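Local coordinates for putative RnfG subunit of electron transport complex (Thermotoga maritima, PDB 3DCZ), which probably carries covalently bound FMN in a membrane-bound Rnf complex that couples electron transfer to ion translocation across the membrane, at residues I28-K33 with I137-F142; L73-T78 with N83-S88; V101-K106 with M112-R117; G148-L153 with L197-L202. One frame throughout, in Å; residues are numbered along the deposited sequence. Where two conformers were deposited one is given.

Contact 1 of 4, residues I28-K33 with I137-F142; sequences IKFVLK and IQRRFF. With EDO (1,2-ethanediol), chain E.
A small aromatic and arginine cluster, with a 1,2-ethanediol bound beside it, joins Phe-30 on helix 22-31 to Arg-139 and Phe-142 of the loop after strand 110-120. In the conformer given, NH2 of Arg-139 lies in the plane of the Phe-30 ring, at its edge, 3.6 Å from CE1; ring and guanidinium planes stand 61° apart, so this is no flat cation-pi stack. CG of Phe-30 is anti to the backbone N (chi1 177°), which sends the ring off the helix toward the loop. There its CE2 meets CZ of Phe-142 at 4.0 Å. Both segments pack against Ser-115 on the edge strand of the antiparallel sheet, and Arg-117 adds a cation-pi contact to Phe-30. Cutting Phe-30 back to an alanine is likely to leave CZ of Phe-142 and NH2 of Arg-139 without the ring edge they now meet, and to open a gap between helix and loop. The same arginine conformer grips the diol, probably from the crystallisation liquor, with two hydrogen bonds: NH1 to O1 at 2.9 Å and NH2 to O2 at 3.0 Å.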
loop_
_atom_site.group_PDB
_atom_site.type_symbol
_atom_site.label_atom_id
_atom_site.label_comp_id
_atom_site.label_asym_id
_atom_site.label_seq_id
_atom_site.Cartn_x
_atom_site.Cartn_y
_atom_site.Cartn_z
ATOM N N ILE A 28 6.494 -7.121 3.082
ATOM C CA ILE A 28 6.444 -6.150 4.163
ATOM C C ILE A 28 7.773 -5.390 4.221
ATOM O O ILE A 28 7.792 -4.167 4.389
ATOM C CB ILE A 28 6.147 -6.851 5.482
ATOM C CG1 ILE A 28 4.739 -7.420 5.416
ATOM C CG2 ILE A 28 6.329 -5.876 6.703
ATOM C CD1 ILE A 28 4.354 -8.324 6.641
ATOM N N LYS A 29 8.874 -6.101 4.064
ATOM C CA LYS A 29 10.200 -5.457 4.009
ATOM C C LYS A 29 10.258 -4.467 2.844
ATOM O O LYS A 29 10.706 -3.317 3.010
ATOM C CB LYS A 29 11.311 -6.507 3.844
ATOM C CG LYS A 29 11.579 -7.334 5.073
ATOM C CD LYS A 29 12.591 -8.445 4.798
ATOM C CE LYS A 29 12.940 -9.193 6.042
ATOM N NZ LYS A 29 14.035 -10.136 5.725
ATOM N N PHE A 30 9.768 -4.885 1.673
ATOM C CA PHE A 30 9.829 -4.012 0.502
ATOM C C PHE A 30 9.088 -2.694 0.721
ATOM O O PHE A 30 9.621 -1.604 0.422
ATOM C CB PHE A 30 9.246 -4.687 -0.733
ATOM C CG PHE A 30 9.237 -3.782 -1.921
ATOM C CD1 PHE A 30 10.370 -3.619 -2.689
ATOM C CD2 PHE A 30 8.098 -3.059 -2.262
ATOM C CE1 PHE A 30 10.374 -2.781 -3.743
ATOM C CE2 PHE A 30 8.103 -2.168 -3.288
ATOM C CZ PHE A 30 9.251 -2.054 -4.077
ATOM N N VAL A 31 7.877 -2.775 1.297
ATOM C CA VAL A 31 7.046 -1.570 1.428
ATOM C C VAL A 31 7.543 -0.630 2.523
ATOM O O VAL A 31 7.087 0.531 2.643
ATOM C CB VAL A 31 5.532 -1.907 1.592
ATOM C CG1 VAL A 31 5.018 -2.658 0.302
ATOM C CG2 VAL A 31 5.273 -2.696 2.836
ATOM N N LEU A 32 8.489 -1.138 3.316
ATOM C CA LEU A 32 9.175 -0.352 4.341
ATOM C C LEU A 32 10.512 0.206 3.865
ATOM O O LEU A 32 11.250 0.778 4.656
ATOM C CB LEU A 32 9.293 -1.132 5.641
ATOM C CG LEU A 32 8.001 -1.248 6.472
ATOM C CD1 LEU A 32 8.155 -2.369 7.511
ATOM C CD2 LEU A 32 7.654 0.073 7.153
ATOM N N LYS A 33 10.762 0.100 2.563
ATOM C CA LYS A 33 11.868 0.860 1.951
ATOM C C LYS A 33 11.316 2.168 1.404
ATOM O O LYS A 33 10.196 2.231 0.817
ATOM C CB LYS A 33 12.546 0.045 0.843
ATOM C CG LYS A 33 13.187 -1.269 1.339
ATOM C CD LYS A 33 13.996 -1.939 0.235
ATOM C CE LYS A 33 14.691 -3.181 0.729
ATOM N NZ LYS A 33 15.349 -3.913 -0.398
ATOM N N ILE A 137 6.087 -1.720 -13.151
ATOM C CA ILE A 137 4.698 -1.293 -13.304
ATOM C C ILE A 137 4.141 -0.892 -11.937
ATOM O O ILE A 137 3.427 0.089 -11.789
ATOM C CB ILE A 137 3.810 -2.439 -13.889
ATOM C CG1 ILE A 137 4.268 -2.827 -15.302
ATOM C CG2 ILE A 137 2.341 -2.024 -13.933
ATOM C CD1 ILE A 137 3.426 -3.925 -15.941
ATOM N N GLN A 138 4.495 -1.673 -10.920
ATOM C CA GLN A 138 3.964 -1.416 -9.585
ATOM C C GLN A 138 4.430 -0.068 -9.014
ATOM O O GLN A 138 3.755 0.520 -8.158
ATOM C CB GLN A 138 4.279 -2.566 -8.619
ATOM C CG GLN A 138 3.436 -3.827 -8.923
ATOM C CD GLN A 138 3.803 -5.030 -8.066
ATOM O OE1 GLN A 138 3.971 -4.930 -6.858
ATOM N NE2 GLN A 138 3.914 -6.190 -8.712
ATOM N N ARG A 139 5.575 0.441 -9.476
ATOM C CA ARG A 139 6.079 1.732 -8.984
ATOM C C ARG A 139 5.217 2.892 -9.475
ATOM O O ARG A 139 5.342 3.977 -8.988
ATOM C CB ARG A 139 7.559 1.960 -9.363
ATOM C CG ARG A 139 8.507 1.100 -8.585
ATOM C CD ARG A 139 9.997 1.282 -8.949
ATOM N NE ARG A 139 10.733 0.154 -8.385
ATOM C CZ ARG A 139 11.017 0.008 -7.089
ATOM N NH1 ARG A 139 10.749 0.956 -6.221
ATOM N NH2 ARG A 139 11.608 -1.085 -6.669
ATOM N N ARG A 140 4.340 2.643 -10.444
ATOM C CA ARG A 140 3.388 3.670 -10.876
ATOM C C ARG A 140 2.390 4.007 -9.758
ATOM O O ARG A 140 1.759 5.068 -9.807
ATOM C CB ARG A 140 2.615 3.225 -12.132
ATOM C CG ARG A 140 3.471 2.992 -13.376
ATOM C CD ARG A 140 4.107 4.276 -13.823
ATOM N NE ARG A 140 4.819 4.168 -15.106
ATOM C CZ ARG A 140 4.272 4.322 -16.312
ATOM N NH1 ARG A 140 2.983 4.556 -16.471
ATOM N NH2 ARG A 140 5.042 4.223 -17.385
ATOM N N PHE A 141 2.290 3.121 -8.765
ATOM C CA PHE A 141 1.268 3.235 -7.703
ATOM C C PHE A 141 1.752 3.986 -6.443
ATOM O O PHE A 141 0.964 4.227 -5.526
ATOM C CB PHE A 141 0.786 1.845 -7.278
ATOM C CG PHE A 141 -0.023 1.127 -8.309
ATOM C CD1 PHE A 141 0.597 0.557 -9.411
ATOM C CD2 PHE A 141 -1.386 1.015 -8.194
ATOM C CE1 PHE A 141 -0.137 -0.138 -10.371
ATOM C CE2 PHE A 141 -2.119 0.338 -9.150
ATOM C CZ PHE A 141 -1.499 -0.235 -10.222
ATOM N N PHE A 142 3.036 4.317 -6.351
ATOM C CA PHE A 142 3.561 4.965 -5.147
ATOM C C PHE A 142 4.814 5.772 -5.411
ATOM O O PHE A 142 5.498 5.540 -6.406
ATOM C CB PHE A 142 3.880 3.913 -4.098
ATOM C CG PHE A 142 4.905 2.922 -4.545
ATOM C CD1 PHE A 142 6.255 3.139 -4.341
ATOM C CD2 PHE A 142 4.512 1.730 -5.100
ATOM C CE1 PHE A 142 7.180 2.166 -4.716
ATOM C CE2 PHE A 142 5.428 0.785 -5.475
ATOM C CZ PHE A 142 6.759 0.999 -5.273
HETATM C C1 EDO E . 12.313 1.244 -2.862
HETATM O O1 EDO E . 10.990 1.247 -3.356
HETATM C C2 EDO E . 12.856 -0.165 -2.831
HETATM O O2 EDO E . 13.155 -0.645 -4.145
#

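Contact 2 of 4, residues L73-T78 with N83-S88; sequences LYEFVT and NAYVLS. With ACT (acetate ion), chain D.
Strands 73-77 and 83-88 run antiparallel, 4.6 Å apart at closest approach with 154° between their directions, as the two arms of a beta hairpin within the five-stranded antiparallel sheet. Tyr-74 with Val-86 and Phe-76 with Ala-84 are hydrogen-bonded pairs; the straightest of their four bonds, Ala-84 N to Phe-76 O, is 2.9 Å long, but its donor sits above the carbonyl plane. The side chains of these pairs share the face packed by helix 22-31, where CE1 of Phe-76 crosses to CG2 of Val-86 at 3.7 Å and Ile-28 lies against both. On the other face Glu-75 and Tyr-85, a non-hydrogen-bonded pair, lie side by side, carboxylate and ring planes only 20° apart, with OE1 3.6 Å from CE1 of the ring. The trans chi1 of Leu-73 (177°) carries its CD1 to 4.0 Å from CD1 of Tyr-85, on which Leu-202 also packs. An acetate, probably from the crystallisation liquor, accepts Tyr-85 OH at 2.6 Å and Asn-83 ND2 at 3.0 Å on one oxygen. Without the ring and its hydroxyl, as with an alanine here, Leu-73 would probably border a gap and that oxygen lose one of these two donors. Asn-83 OD1 lies 3.8 Å from Val-77 CG2.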
loop_
_atom_site.group_PDB
_atom_site.type_symbol
_atom_site.label_atom_id
_atom_site.label_comp_id
_atom_site.label_asym_id
_atom_site.label_seq_id
_atom_site.Cartn_x
_atom_site.Cartn_y
_atom_site.Cartn_z
ATOM N N LEU A 73 -2.700 -5.478 11.555
ATOM C CA LEU A 73 -2.180 -4.148 11.290
ATOM C C LEU A 73 -0.770 -4.151 11.894
ATOM O O LEU A 73 -0.619 -4.201 13.114
ATOM C CB LEU A 73 -3.068 -3.117 11.996
ATOM C CG LEU A 73 -2.597 -1.683 11.853
ATOM C CD1 LEU A 73 -2.493 -1.270 10.393
ATOM C CD2 LEU A 73 -3.519 -0.761 12.616
ATOM N N TYR A 74 0.264 -4.106 11.072
ATOM C CA TYR A 74 1.636 -4.041 11.563
ATOM C C TYR A 74 2.036 -2.578 11.723
ATOM O O TYR A 74 1.848 -1.776 10.798
ATOM C CB TYR A 74 2.600 -4.695 10.571
ATOM C CG TYR A 74 2.301 -6.149 10.343
ATOM C CD1 TYR A 74 2.660 -7.115 11.273
ATOM C CD2 TYR A 74 1.658 -6.562 9.195
ATOM C CE1 TYR A 74 2.393 -8.475 11.048
ATOM C CE2 TYR A 74 1.374 -7.904 8.963
ATOM C CZ TYR A 74 1.749 -8.866 9.883
ATOM O OH TYR A 74 1.471 -10.233 9.706
ATOM N N GLU A 75 2.586 -2.245 12.888
ATOM C CA GLU A 75 2.988 -0.888 13.220
ATOM C C GLU A 75 4.484 -0.768 13.351
ATOM O O GLU A 75 5.135 -1.662 13.913
ATOM C CB GLU A 75 2.430 -0.519 14.564
ATOM C CG GLU A 75 0.914 -0.542 14.639
ATOM C CD GLU A 75 0.421 -0.040 15.974
ATOM O OE1 GLU A 75 0.312 1.189 16.117
ATOM O OE2 GLU A 75 0.183 -0.843 16.886
ATOM N N PHE A 76 5.012 0.343 12.859
ATOM C CA PHE A 76 6.450 0.598 12.896
ATOM C C PHE A 76 6.672 2.071 13.185
ATOM O O PHE A 76 5.754 2.892 13.060
ATOM C CB PHE A 76 7.135 0.223 11.569
ATOM C CG PHE A 76 6.837 -1.159 11.098
ATOM C CD1 PHE A 76 5.703 -1.410 10.338
ATOM C CD2 PHE A 76 7.663 -2.217 11.428
ATOM C CE1 PHE A 76 5.407 -2.707 9.899
ATOM C CE2 PHE A 76 7.362 -3.518 11.008
ATOM C CZ PHE A 76 6.234 -3.755 10.244
ATOM N N VAL A 77 7.903 2.371 13.588
ATOM C CA VAL A 77 8.417 3.741 13.682
ATOM C C VAL A 77 9.631 3.828 12.770
ATOM O O VAL A 77 10.591 3.045 12.902
ATOM C CB VAL A 77 8.799 4.135 15.129
ATOM C CG1 VAL A 77 9.306 5.601 15.161
ATOM C CG2 VAL A 77 7.596 3.958 16.063
ATOM N N THR A 78 9.601 4.772 11.855
ATOM C CA THR A 78 10.725 4.916 10.903
ATOM C C THR A 78 11.968 5.464 11.610
ATOM O O THR A 78 11.892 5.969 12.747
ATOM C CB THR A 78 10.362 5.828 9.727
ATOM O OG1 THR A 78 10.265 7.173 10.203
ATOM C CG2 THR A 78 9.054 5.376 9.016
ATOM N N ASN A 83 5.360 7.382 12.259
ATOM C CA ASN A 83 4.604 6.142 12.413
ATOM C C ASN A 83 4.187 5.601 11.074
ATOM O O ASN A 83 3.562 6.289 10.271
ATOM C CB ASN A 83 3.366 6.369 13.286
ATOM C CG ASN A 83 3.699 6.499 14.758
ATOM O OD1 ASN A 83 4.870 6.497 15.152
ATOM N ND2 ASN A 83 2.681 6.585 15.566
ATOM N N ALA A 84 4.517 4.336 10.864
ATOM C CA ALA A 84 4.242 3.639 9.620
ATOM C C ALA A 84 3.309 2.464 9.937
ATOM O O ALA A 84 3.376 1.900 11.017
ATOM C CB ALA A 84 5.527 3.180 8.997
ATOM N N TYR A 85 2.445 2.132 8.976
ATOM C CA TYR A 85 1.458 1.070 9.116
ATOM C C TYR A 85 1.550 0.213 7.883
ATOM O O TYR A 85 1.570 0.762 6.768
ATOM C CB TYR A 85 0.057 1.692 9.245
ATOM C CG TYR A 85 -0.035 2.495 10.505
ATOM C CD1 TYR A 85 -0.366 1.854 11.714
ATOM C CD2 TYR A 85 0.326 3.819 10.542
ATOM C CE1 TYR A 85 -0.357 2.541 12.902
ATOM C CE2 TYR A 85 0.303 4.522 11.735
ATOM C CZ TYR A 85 -0.036 3.871 12.916
ATOM O OH TYR A 85 -0.023 4.538 14.114
ATOM N N VAL A 86 1.611 -1.102 8.049
ATOM C CA VAL A 86 1.560 -2.019 6.921
ATOM C C VAL A 86 0.325 -2.872 7.085
ATOM O O VAL A 86 0.049 -3.429 8.136
ATOM C CB VAL A 86 2.853 -2.881 6.800
ATOM C CG1 VAL A 86 2.688 -3.914 5.691
ATOM C CG2 VAL A 86 4.081 -1.970 6.578
ATOM N N LEU A 87 -0.435 -2.935 6.005
ATOM C CA LEU A 87 -1.545 -3.884 5.974
ATOM C C LEU A 87 -1.703 -4.471 4.590
ATOM O O LEU A 87 -0.902 -4.198 3.697
ATOM C CB LEU A 87 -2.832 -3.243 6.528
ATOM C CG LEU A 87 -3.472 -2.073 5.776
ATOM C CD1 LEU A 87 -4.719 -1.592 6.513
ATOM C CD2 LEU A 87 -2.484 -0.896 5.631
ATOM N N SER A 88 -2.695 -5.348 4.450
ATOM C CA SER A 88 -2.926 -6.042 3.207
ATOM C C SER A 88 -4.386 -5.828 2.777
ATOM O O SER A 88 -5.259 -5.445 3.569
ATOM C CB SER A 88 -2.631 -7.527 3.442
ATOM O OG SER A 88 -1.216 -7.715 3.545
HETATM C C ACT D . -0.836 7.879 14.413
HETATM O O ACT D . 0.125 7.172 14.068
HETATM O OXT ACT D . -0.509 8.974 14.925
HETATM C CH3 ACT D . -2.257 7.479 14.202
#

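Contact 3 of 4, residues V101-K106 with M112-R117; sequences VACFIK and MLNSVR
Leu-113 reaches across to Phe-104 and sets its CD1 over one face of the ring, 4.0 Å from the centroid and 16° off the normal, a CH-pi contact offset toward the rim. A chi1 of 176° swings the leucine over the neighbouring strand, and the same methyl lies 4.1 Å from CB of Ala-102. These three side chains face helix 188-206, whose Met-198 packs on Ala-102 and Phe-104. The opposite face carries Cys-103 and Ile-105, and the bulged Asn-114 packs against both. Here CD1 of Ile-105 crosses the asparagine, 3.6 Å from its OD1, while SG of Cys-103 lies 3.9 Å from Asn-114 CB. ND2 of Asn-114 is hydrogen-bonded to the carbonyl oxygens of Val-31 and Lys-33, tying the strand to residues 31-33. Backbone N of Asn-114 gives a 2.8 Å bond to Cys-103 O, to which Ser-115 N adds a weak one at 3.5 Å. Beyond this point on both sides, paired backbone bonds join Val-101 to Arg-117 and Ile-105 to selenomethionine Met-112. Asn-114 and Ser-115 together facing Cys-103 form a classic beta bulge in the antiparallel hairpin that ends the central sheet.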
loop_
_atom_site.group_PDB
_atom_site.type_symbol
_atom_site.label_atom_id
_atom_site.label_comp_id
_atom_site.label_asym_id
_atom_site.label_seq_id
_atom_site.Cartn_x
_atom_site.Cartn_y
_atom_site.Cartn_z
ATOM N N VAL A 101 -0.063 -5.698 -0.537
ATOM C CA VAL A 101 0.558 -5.253 0.731
ATOM C C VAL A 101 0.917 -3.786 0.512
ATOM O O VAL A 101 1.369 -3.406 -0.574
ATOM C CB VAL A 101 1.848 -6.087 1.061
ATOM C CG1 VAL A 101 2.497 -5.568 2.335
ATOM C CG2 VAL A 101 1.457 -7.602 1.155
ATOM N N ALA A 102 0.682 -2.951 1.496
ATOM C CA ALA A 102 0.968 -1.527 1.367
ATOM C C ALA A 102 1.400 -0.938 2.686
ATOM O O ALA A 102 0.991 -1.411 3.732
ATOM C CB ALA A 102 -0.229 -0.767 0.804
ATOM N N CYS A 103 2.214 0.104 2.602
ATOM C CA CYS A 103 2.712 0.837 3.751
ATOM C C CYS A 103 2.229 2.287 3.633
ATOM O O CYS A 103 2.427 2.958 2.617
ATOM C CB CYS A 103 4.259 0.845 3.796
ATOM S SG CYS A 103 4.896 1.951 5.086
ATOM N N PHE A 104 1.571 2.750 4.697
ATOM C CA PHE A 104 1.102 4.112 4.828
ATOM C C PHE A 104 1.868 4.740 5.982
ATOM O O PHE A 104 2.091 4.115 7.007
ATOM C CB PHE A 104 -0.395 4.165 5.154
ATOM C CG PHE A 104 -1.264 3.646 4.053
ATOM C CD1 PHE A 104 -1.527 2.280 3.906
ATOM C CD2 PHE A 104 -1.856 4.527 3.164
ATOM C CE1 PHE A 104 -2.303 1.801 2.842
ATOM C CE2 PHE A 104 -2.695 4.038 2.126
ATOM C CZ PHE A 104 -2.903 2.662 1.973
ATOM N N ILE A 105 2.226 5.990 5.822
ATOM C CA ILE A 105 2.934 6.723 6.857
ATOM C C ILE A 105 2.084 7.894 7.310
ATOM O O ILE A 105 1.597 8.691 6.512
ATOM C CB ILE A 105 4.315 7.175 6.374
ATOM C CG1 ILE A 105 5.154 5.919 6.073
ATOM C CG2 ILE A 105 5.006 8.089 7.413
ATOM C CD1 ILE A 105 6.427 6.169 5.303
ATOM N N LYS A 106 1.965 8.026 8.626
ATOM C CA LYS A 106 1.135 9.042 9.219
ATOM C C LYS A 106 1.772 10.393 9.032
ATOM O O LYS A 106 2.956 10.613 9.326
ATOM C CB LYS A 106 0.911 8.782 10.718
ATOM C CG LYS A 106 -0.020 9.777 11.378
ATOM C CD LYS A 106 -1.482 9.514 11.039
ATOM C CE LYS A 106 -2.351 10.726 11.432
ATOM N NZ LYS A 106 -3.405 11.056 10.433
HETATM N N MSE A 112 0.241 9.287 4.125
HETATM C CA MSE A 112 0.773 9.173 2.778
HETATM C C MSE A 112 0.967 7.693 2.465
HETATM O O MSE A 112 1.160 6.877 3.356
HETATM C CB MSE A 112 2.073 9.967 2.601
HETATM C CG MSE A 112 3.262 9.329 3.211
HETATM SE SE MSE A 112 4.834 10.363 2.958
HETATM C CE MSE A 112 4.380 11.887 3.978
ATOM N N LEU A 113 0.800 7.346 1.196
ATOM C CA LEU A 113 1.069 5.998 0.701
ATOM C C LEU A 113 2.549 5.892 0.333
ATOM O O LEU A 113 3.018 6.567 -0.602
ATOM C CB LEU A 113 0.216 5.658 -0.530
ATOM C CG LEU A 113 0.502 4.319 -1.178
ATOM C CD1 LEU A 113 0.335 3.134 -0.176
ATOM C CD2 LEU A 113 -0.415 4.077 -2.392
ATOM N N ASN A 114 3.307 5.103 1.103
ATOM C CA ASN A 114 4.747 4.978 0.862
ATOM C C ASN A 114 5.071 4.019 -0.250
ATOM O O ASN A 114 5.920 4.309 -1.074
ATOM C CB ASN A 114 5.447 4.520 2.139
ATOM C CG ASN A 114 6.972 4.471 2.016
ATOM O OD1 ASN A 114 7.614 5.532 1.954
ATOM N ND2 ASN A 114 7.572 3.244 2.019
ATOM N N SER A 115 4.467 2.828 -0.212
ATOM C CA SER A 115 4.848 1.757 -1.119
ATOM C C SER A 115 3.836 0.660 -1.146
ATOM O O SER A 115 3.004 0.549 -0.267
ATOM C CB SER A 115 6.231 1.214 -0.759
ATOM O OG SER A 115 6.713 0.215 -1.621
ATOM N N VAL A 116 3.899 -0.128 -2.190
ATOM C CA VAL A 116 2.930 -1.176 -2.469
ATOM C C VAL A 116 3.660 -2.363 -3.060
ATOM O O VAL A 116 4.602 -2.176 -3.852
ATOM C CB VAL A 116 1.906 -0.691 -3.558
ATOM C CG1 VAL A 116 0.900 -1.765 -3.875
ATOM C CG2 VAL A 116 1.251 0.607 -3.141
ATOM N N ARG A 117 3.212 -3.574 -2.722
ATOM C CA ARG A 117 3.708 -4.796 -3.369
ATOM C C ARG A 117 2.528 -5.730 -3.546
ATOM O O ARG A 117 1.898 -6.101 -2.562
ATOM C CB ARG A 117 4.776 -5.471 -2.506
ATOM C CG ARG A 117 5.227 -6.841 -3.018
ATOM C CD ARG A 117 6.218 -6.720 -4.151
ATOM N NE ARG A 117 7.588 -6.960 -3.681
ATOM C CZ ARG A 117 8.686 -6.426 -4.208
ATOM N NH1 ARG A 117 8.622 -5.562 -5.225
ATOM N NH2 ARG A 117 9.868 -6.734 -3.676
#

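Contact 4 of 4, residues G148-L153 with L197-L202; sequences GLKNGL and LMYRYL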
loop_
_atom_site.group_PDB
_atom_site.type_symbol
_atom_site.label_atom_id
_atom_site.label_comp_id
_atom_site.label_asym_id
_atom_site.label_seq_id
_atom_site.Cartn_x
_atom_site.Cartn_y
_atom_site.Cartn_z
ATOM N N GLY A 148 -3.404 13.384 -2.380
ATOM C CA GLY A 148 -3.784 12.338 -3.327
ATOM C C GLY A 148 -4.685 11.282 -2.743
ATOM O O GLY A 148 -5.664 10.887 -3.368
ATOM N N LEU A 149 -4.359 10.786 -1.543
ATOM C CA LEU A 149 -5.205 9.781 -0.898
ATOM C C LEU A 149 -6.561 10.356 -0.486
ATOM O O LEU A 149 -7.581 9.642 -0.544
ATOM C CB LEU A 149 -4.481 9.193 0.329
ATOM C CG LEU A 149 -3.310 8.297 0.009
ATOM C CD1 LEU A 149 -2.703 7.811 1.347
ATOM C CD2 LEU A 149 -3.764 7.109 -0.808
ATOM N N LYS A 150 -6.579 11.637 -0.108
ATOM C CA LYS A 150 -7.821 12.298 0.280
ATOM C C LYS A 150 -8.712 12.451 -0.939
ATOM O O LYS A 150 -9.937 12.383 -0.816
ATOM C CB LYS A 150 -7.551 13.653 0.923
ATOM C CG LYS A 150 -6.964 13.500 2.285
ATOM C CD LYS A 150 -6.516 14.836 2.906
ATOM C CE LYS A 150 -5.579 14.608 4.120
ATOM N NZ LYS A 150 -4.894 15.900 4.466
ATOM N N ASN A 151 -8.108 12.634 -2.106
ATOM C CA ASN A 151 -8.812 12.742 -3.417
ATOM C C ASN A 151 -9.450 11.383 -3.777
ATOM O O ASN A 151 -10.451 11.311 -4.511
ATOM C CB ASN A 151 -7.817 13.090 -4.561
ATOM C CG ASN A 151 -7.371 14.595 -4.622
ATOM O OD1 ASN A 151 -6.421 14.938 -5.347
ATOM N ND2 ASN A 151 -8.056 15.472 -3.908
ATOM N N GLY A 152 -8.787 10.317 -3.336
ATOM C CA GLY A 152 -9.131 8.939 -3.720
ATOM C C GLY A 152 -8.234 8.525 -4.873
ATOM O O GLY A 152 -8.106 9.254 -5.843
ATOM N N LEU A 153 -7.625 7.346 -4.790
ATOM C CA LEU A 153 -6.808 6.854 -5.905
ATOM C C LEU A 153 -7.670 6.386 -7.066
ATOM O O LEU A 153 -8.738 5.805 -6.861
ATOM C CB LEU A 153 -5.937 5.698 -5.429
ATOM C CG LEU A 153 -4.980 5.967 -4.286
ATOM C CD1 LEU A 153 -4.386 4.616 -3.880
ATOM C CD2 LEU A 153 -3.904 6.918 -4.800
ATOM N N LEU A 197 -9.408 0.995 0.073
ATOM C CA LEU A 197 -10.007 0.391 1.252
ATOM C C LEU A 197 -9.090 0.384 2.457
ATOM O O LEU A 197 -9.536 0.598 3.598
ATOM C CB LEU A 197 -10.503 -1.027 0.935
ATOM C CG LEU A 197 -11.689 -1.113 -0.028
ATOM C CD1 LEU A 197 -11.975 -2.583 -0.321
ATOM C CD2 LEU A 197 -12.864 -0.388 0.589
HETATM N N MSE A 198 -7.813 0.080 2.236
HETATM C CA MSE A 198 -6.851 0.084 3.322
HETATM C C MSE A 198 -6.748 1.479 3.945
HETATM O O MSE A 198 -6.688 1.630 5.156
HETATM C CB MSE A 198 -5.488 -0.402 2.802
HETATM C CG MSE A 198 -5.396 -1.900 2.716
HETATM SE SE MSE A 198 -3.585 -2.391 2.046
HETATM C CE MSE A 198 -4.390 -2.541 0.567
ATOM N N TYR A 199 -6.759 2.498 3.088
ATOM C CA TYR A 199 -6.760 3.887 3.564
ATOM C C TYR A 199 -8.018 4.196 4.376
ATOM O O TYR A 199 -7.932 4.777 5.466
ATOM C CB TYR A 199 -6.601 4.835 2.395
ATOM C CG TYR A 199 -6.673 6.291 2.780
ATOM C CD1 TYR A 199 -5.605 6.929 3.447
ATOM C CD2 TYR A 199 -7.796 7.054 2.460
ATOM C CE1 TYR A 199 -5.693 8.285 3.788
ATOM C CE2 TYR A 199 -7.871 8.397 2.812
ATOM C CZ TYR A 199 -6.813 8.998 3.466
ATOM O OH TYR A 199 -6.897 10.365 3.763
ATOM N N ARG A 200 -9.180 3.773 3.870
ATOM C CA ARG A 200 -10.415 3.943 4.608
ATOM C C ARG A 200 -10.316 3.339 5.989
ATOM O O ARG A 200 -10.679 3.960 6.975
ATOM C CB ARG A 200 -11.556 3.314 3.871
ATOM C CG ARG A 200 -12.164 4.195 2.861
ATOM C CD ARG A 200 -13.392 3.499 2.280
ATOM N NE ARG A 200 -14.446 3.209 3.251
ATOM C CZ ARG A 200 -15.565 2.521 2.973
ATOM N NH1 ARG A 200 -15.753 1.976 1.777
ATOM N NH2 ARG A 200 -16.482 2.356 3.880
ATOM N N TYR A 201 -9.816 2.119 6.041
ATOM C CA TYR A 201 -9.701 1.422 7.321
ATOM C C TYR A 201 -8.764 2.156 8.273
ATOM O O TYR A 201 -9.114 2.391 9.408
ATOM C CB TYR A 201 -9.225 -0.024 7.074
ATOM C CG TYR A 201 -9.061 -0.785 8.368
ATOM C CD1 TYR A 201 -10.137 -1.463 8.924
ATOM C CD2 TYR A 201 -7.856 -0.772 9.065
ATOM C CE1 TYR A 201 -10.030 -2.144 10.132
ATOM C CE2 TYR A 201 -7.744 -1.478 10.278
ATOM C CZ TYR A 201 -8.843 -2.154 10.790
ATOM O OH TYR A 201 -8.762 -2.852 11.972
ATOM N N LEU A 202 -7.579 2.539 7.799
ATOM C CA LEU A 202 -6.634 3.289 8.647
ATOM C C LEU A 202 -7.244 4.578 9.196
ATOM O O LEU A 202 -7.049 4.931 10.357
ATOM C CB LEU A 202 -5.371 3.645 7.875
ATOM C CG LEU A 202 -4.413 2.507 7.595
ATOM C CD1 LEU A 202 -3.212 2.983 6.732
ATOM C CD2 LEU A 202 -3.922 1.920 8.914
#
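A chi1 of 177° points the Tyr-199 ring out from helix 188-206 toward helix 146-151, while Leu-149, its CG turned opposite the carbonyl carbon (chi1 -71°), meets it with CB and CD1. CB of Leu-149 sits over one face of the ring, 3.9 Å from the centroid and 16° off its normal, in a CH-pi contact offset toward the rim. CD1 continues on the same side of the ring plane, out past the CD1-CE1 rim, 3.7 Å from Tyr-199 CD1. The carbonyl of the same leucine adds to the packing, its O lying 3.6 Å from CE2. Lys-150 starts out pointing away from helix 188-206, yet the first part of its chain still meets the phenol: CG is 3.5 Å from Tyr-199 OH. No hydrogen bond passes between the two segments, and the joint rests on van der Waals and CH-pi packing. Close by, however, Asn-196 OD1 accepts a bond from Leu-153 N, just past the turn where Gly-152, with positive phi, leaves the helix. Leu-149 also touches Phe-104 of the sheet, against which Met-198 and Leu-202 pack. The arrangement is that of a short helix laid against a long C-terminal helix, which itself packs on one face of the antiparallel sheet of this FMN-binding domain.

Contacts 2 and 3 are successive hairpins of one antiparallel sheet, joined through strands 83-90 and 98-107 by backbone bonds such as Tyr-85 N to Phe-104 O; contact 3 is buried, whereas contact 2 runs out to solvent on its Glu-75 side. Contacts 1 and 4 lie on opposite faces of that sheet and do not touch each other. They depend on a few side chains without a cross-segment hydrogen bond, in contrast to the backbone pairing of the hairpins. Contact 1 is partly polar at its arginine, contact 4 largely apolar. Contact 3 lies between them and touches both, meeting contact 1 through polar and apolar atoms and contact 4 through packing alone.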